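Local coordinates for isochorismatase family protein family (Burkholderia thailandensis, PDB 3TXY) that is of unknown function but belongs to the isochorismatase-like family and is probably a hydrolase, at residues T132-I138 with A160-W164; W109-T113 with S142-A147. All coordinates share one frame; numbering follows the deposited sequence.

How the interactions relate
Along the chain the four segments come in the order 109-113, 132-138, 142-147, 160-164, so the two contacts interleave, and both draw on helix 136-149. Interaction 1 lies at its first turn, where strand 128-134 runs into the helix beside strand 153-162; interaction 2 lies further along, where the loop after strand 102-106 rests on it. The contact centres are about 13 Å apart, yet they meet directly: I138 CG2 is 3.4 Å from W109 CG. Both also reach the second subunit, whose R145 bonds to N137 O and to S142. The one helix thus joins sheet, loop and dimer partner.

Interaction 1: T132-I138 with A160-W164; sequences TGIATNI and AVSTW
N137 and T163 meet through a side-chain hydrogen bond: T163 OG1 gives its proton to N137 OD1 at 2.7 Å, with the donor tilted 19° from the carbonyl plane. T163 presents its hydroxyl here because OG1 lies opposite its own backbone N (chi1 -170°). Both oxygens sit over the same face of the W164 indole, near its rim. N137 CB comes to 3.7 Å from W164 CH2, whereas I138 approaches the indole at its edge, in the ring plane, with CG1 3.8 Å from W164 CZ3.

S162 O has two partners at the helix start. T136 N donates to it over 2.9 Å, but from 49° above the carbonyl plane, so no lone pair is addressed directly; A135 CA adds a C-H...O contact to S162 O at 3.2 Å. Farther back the pairing is that of parallel strands. G133 N donates to A160 O at 2.8 Å, while G133 O receives the V161 CA-H at 3.1 Å and a weak bond from S162 N at 3.4 Å.

A second shell positions these groups. Q169 of helix 166-180 bonds to both T136 OG1 and V161 O, and A168 O accepts from N137 ND2, fixing which end of the amide faces T163. From the second subunit, F171 packs against W164 and K179 is a cation-pi partner of its indole.

Topologically these are the C-terminal ends of two neighbouring parallel strands, 128-134 and 153-162, joined by helix 136-149 as a beta-alpha-beta unit, with A135 as N-cap of that helix. The cis peptide between I134 and A135, just before the helix, is consistent with the non-proline cis bond found near the active site in isochorismatase-like hydrolases.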
# COMPACT_ATOMS: atom_id res chain seq x y z
N THR A 132 0.38 8.84 12.61
CA THR A 132 -0.96 9.32 12.87
C THR A 132 -1.55 9.90 11.59
O THR A 132 -0.83 10.13 10.61
CB THR A 132 -0.98 10.41 13.97
OG1 THR A 132 -0.62 11.69 13.42
CG2 THR A 132 -0.04 10.07 15.09
N GLY A 133 -2.85 10.16 11.62
CA GLY A 133 -3.51 10.95 10.59
C GLY A 133 -4.77 10.35 9.97
O GLY A 133 -5.40 9.46 10.54
N ILE A 134 -5.13 10.87 8.79
CA ILE A 134 -6.39 10.60 8.13
C ILE A 134 -6.10 10.32 6.64
O ILE A 134 -5.26 11.03 6.07
CB ILE A 134 -7.32 11.86 8.21
CG1 ILE A 134 -7.48 12.35 9.66
CG2 ILE A 134 -8.66 11.58 7.54
CD1 ILE A 134 -7.92 13.80 9.74
N ALA A 135 -6.73 9.34 5.97
CA ALA A 135 -7.59 8.30 6.55
C ALA A 135 -6.77 7.04 6.84
O ALA A 135 -5.80 6.74 6.16
CB ALA A 135 -8.73 7.96 5.59
N THR A 136 -7.18 6.31 7.86
CA THR A 136 -6.49 5.09 8.29
C THR A 136 -6.17 4.17 7.12
O THR A 136 -5.03 3.74 6.97
CB THR A 136 -7.35 4.32 9.31
OG1 THR A 136 -7.78 5.24 10.33
CG2 THR A 136 -6.54 3.19 9.94
N ASN A 137 -7.17 3.89 6.30
CA ASN A 137 -7.01 2.95 5.19
C ASN A 137 -6.40 3.51 3.92
O ASN A 137 -6.16 2.77 2.98
CB ASN A 137 -8.34 2.30 4.80
CG ASN A 137 -9.15 1.89 5.99
OD1 ASN A 137 -9.69 2.75 6.70
ND2 ASN A 137 -9.28 0.58 6.21
N ILE A 138 -6.23 4.83 3.82
CA ILE A 138 -5.82 5.42 2.57
C ILE A 138 -4.39 5.97 2.73
O ILE A 138 -3.44 5.21 2.58
CB ILE A 138 -6.85 6.47 2.09
CG1 ILE A 138 -8.24 5.83 1.94
CG2 ILE A 138 -6.39 7.17 0.82
CD1 ILE A 138 -8.35 4.69 0.93
N ALA A 160 -5.23 8.06 17.09
CA ALA A 160 -4.88 9.21 16.26
C ALA A 160 -4.87 8.88 14.77
O ALA A 160 -4.19 9.56 14.00
CB ALA A 160 -3.54 9.81 16.70
N VAL A 161 -5.61 7.84 14.39
CA VAL A 161 -5.97 7.58 13.00
C VAL A 161 -7.49 7.36 12.93
O VAL A 161 -8.06 6.65 13.77
CB VAL A 161 -5.20 6.38 12.37
CG1 VAL A 161 -3.69 6.66 12.37
CG2 VAL A 161 -5.50 5.05 13.07
N SER A 162 -8.13 7.97 11.93
CA SER A 162 -9.56 7.81 11.72
C SER A 162 -9.88 7.62 10.24
O SER A 162 -9.08 7.94 9.36
CB SER A 162 -10.35 8.98 12.31
OG SER A 162 -10.19 9.01 13.72
N THR A 163 -11.07 7.08 9.99
CA THR A 163 -11.47 6.71 8.64
C THR A 163 -12.99 6.75 8.50
O THR A 163 -13.68 7.31 9.36
CB THR A 163 -10.82 5.37 8.24
OG1 THR A 163 -11.02 5.13 6.85
CG2 THR A 163 -11.34 4.17 9.07
N TRP A 164 -13.53 6.19 7.42
CA TRP A 164 -14.93 6.44 7.07
C TRP A 164 -15.94 5.55 7.75
O TRP A 164 -17.15 5.81 7.70
CB TRP A 164 -15.14 6.35 5.55
CG TRP A 164 -14.84 4.98 5.01
CD1 TRP A 164 -15.65 3.86 5.02
CD2 TRP A 164 -13.58 4.54 4.42
NE1 TRP A 164 -15.01 2.79 4.47
CE2 TRP A 164 -13.77 3.13 4.09
CE3 TRP A 164 -12.38 5.15 4.12
CZ2 TRP A 164 -12.78 2.39 3.47
CZ3 TRP A 164 -11.39 4.39 3.51
CH2 TRP A 164 -11.58 3.04 3.21

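Interaction 2: W109-T113 with S142-A147; sequences WGAFT and STAREA
F112 lies alongside E146 and crosses one turn of helix 136-149, joining the loop after strand 102-106 to a helix of the parallel-sheet alpha/beta fold. Its CB meets the carboxylate carbon, 3.4 Å from E146 CD. With CG anti to the carbonyl carbon (chi1 -73°), the ring runs back along the glutamate, the side chains running in opposite directions, with the phenyl ring and the carboxylate planes 32° apart. F112 CD2 is 3.6 Å from E146 CG; F112 CE2 brings the ring edge to T143 O at 3.5 Å, an oxygen already accepting from A147 N; and F112 CZ ends 3.9 Å from A147 CB.

The backbone is held too. A111 N donates to T143 OG1 over 3.0 Å, a hydroxyl that also bonds to G139 O one turn earlier. G110 lies close over S142 CB, while S142 OG turns to R145 of the second subunit, whose E149 bonds to G110 N and T113 OG1. Water completes the link between loop and glutamate: one molecule accepts from F112 N at 3.0 Å and donates to E146 OE2 at 2.7 Å.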
# COMPACT_ATOMS: atom_id res chain seq x y z
N TRP A 109 -2.01 9.32 -2.28
CA TRP A 109 -2.34 8.74 -0.98
C TRP A 109 -1.16 8.68 -0.06
O TRP A 109 -1.13 9.37 0.97
CB TRP A 109 -2.91 7.34 -1.11
CG TRP A 109 -4.25 7.24 -1.79
CD1 TRP A 109 -4.99 8.25 -2.40
CD2 TRP A 109 -5.00 6.01 -2.06
NE1 TRP A 109 -6.14 7.74 -2.95
CE2 TRP A 109 -6.20 6.40 -2.80
CE3 TRP A 109 -4.80 4.68 -1.75
CZ2 TRP A 109 -7.15 5.48 -3.19
CZ3 TRP A 109 -5.76 3.76 -2.16
CH2 TRP A 109 -6.91 4.15 -2.85
N GLY A 110 -0.17 7.88 -0.44
CA GLY A 110 0.97 7.62 0.41
C GLY A 110 1.98 8.75 0.42
O GLY A 110 2.08 9.52 -0.55
N ALA A 111 2.75 8.82 1.50
CA ALA A 111 3.64 9.95 1.74
C ALA A 111 5.06 9.82 1.22
O ALA A 111 5.88 10.70 1.48
CB ALA A 111 3.66 10.31 3.23
N PHE A 112 5.38 8.75 0.49
CA PHE A 112 6.71 8.58 -0.07
C PHE A 112 6.84 9.01 -1.53
O PHE A 112 7.81 9.70 -1.90
CB PHE A 112 7.13 7.13 0.06
CG PHE A 112 7.47 6.72 1.46
CD1 PHE A 112 8.74 6.93 1.97
CD2 PHE A 112 6.54 6.06 2.26
CE1 PHE A 112 9.08 6.52 3.24
CE2 PHE A 112 6.87 5.65 3.53
CZ PHE A 112 8.14 5.89 4.03
N THR A 113 5.91 8.56 -2.38
CA THR A 113 6.00 8.84 -3.81
C THR A 113 6.07 10.35 -4.08
O THR A 113 5.22 11.11 -3.61
CB THR A 113 4.80 8.24 -4.58
OG1 THR A 113 4.72 6.83 -4.36
CG2 THR A 113 4.96 8.50 -6.09
N SER A 142 -1.21 3.39 3.13
CA SER A 142 -0.25 3.37 2.01
C SER A 142 1.15 3.76 2.49
O SER A 142 2.15 3.16 2.06
CB SER A 142 -0.70 4.30 0.89
OG SER A 142 -1.73 3.71 0.10
N THR A 143 1.22 4.74 3.38
CA THR A 143 2.50 5.14 3.95
C THR A 143 3.07 4.01 4.81
O THR A 143 4.27 3.71 4.74
CB THR A 143 2.34 6.43 4.79
OG1 THR A 143 1.78 7.48 3.97
CG2 THR A 143 3.69 6.88 5.36
N ALA A 144 2.19 3.39 5.62
CA ALA A 144 2.57 2.28 6.49
C ALA A 144 3.12 1.08 5.68
O ALA A 144 4.19 0.54 5.98
CB ALA A 144 1.37 1.83 7.33
N ARG A 145 2.38 0.70 4.64
CA ARG A 145 2.82 -0.37 3.76
C ARG A 145 4.18 -0.11 3.12
O ARG A 145 5.05 -0.97 3.10
CB ARG A 145 1.78 -0.58 2.68
CG ARG A 145 0.55 -1.33 3.17
CD ARG A 145 -0.46 -1.48 2.04
NE ARG A 145 -1.69 -2.15 2.47
CZ ARG A 145 -2.04 -3.40 2.16
NH1 ARG A 145 -1.28 -4.17 1.39
NH2 ARG A 145 -3.19 -3.87 2.62
N GLU A 146 4.37 1.10 2.59
CA GLU A 146 5.62 1.44 1.95
C GLU A 146 6.77 1.55 2.96
O GLU A 146 7.88 1.17 2.65
CB GLU A 146 5.46 2.73 1.14
CG GLU A 146 6.72 3.07 0.35
CD GLU A 146 6.47 3.95 -0.88
OE1 GLU A 146 7.46 4.17 -1.61
OE2 GLU A 146 5.34 4.43 -1.13
N ALA A 147 6.49 2.09 4.14
CA ALA A 147 7.52 2.25 5.18
C ALA A 147 8.05 0.88 5.63
O ALA A 147 9.25 0.66 5.78
CB ALA A 147 6.96 3.01 6.36
O HOH W 1 3.88 6.73 -1.06
O HOH W 2 7.12 5.52 -3.73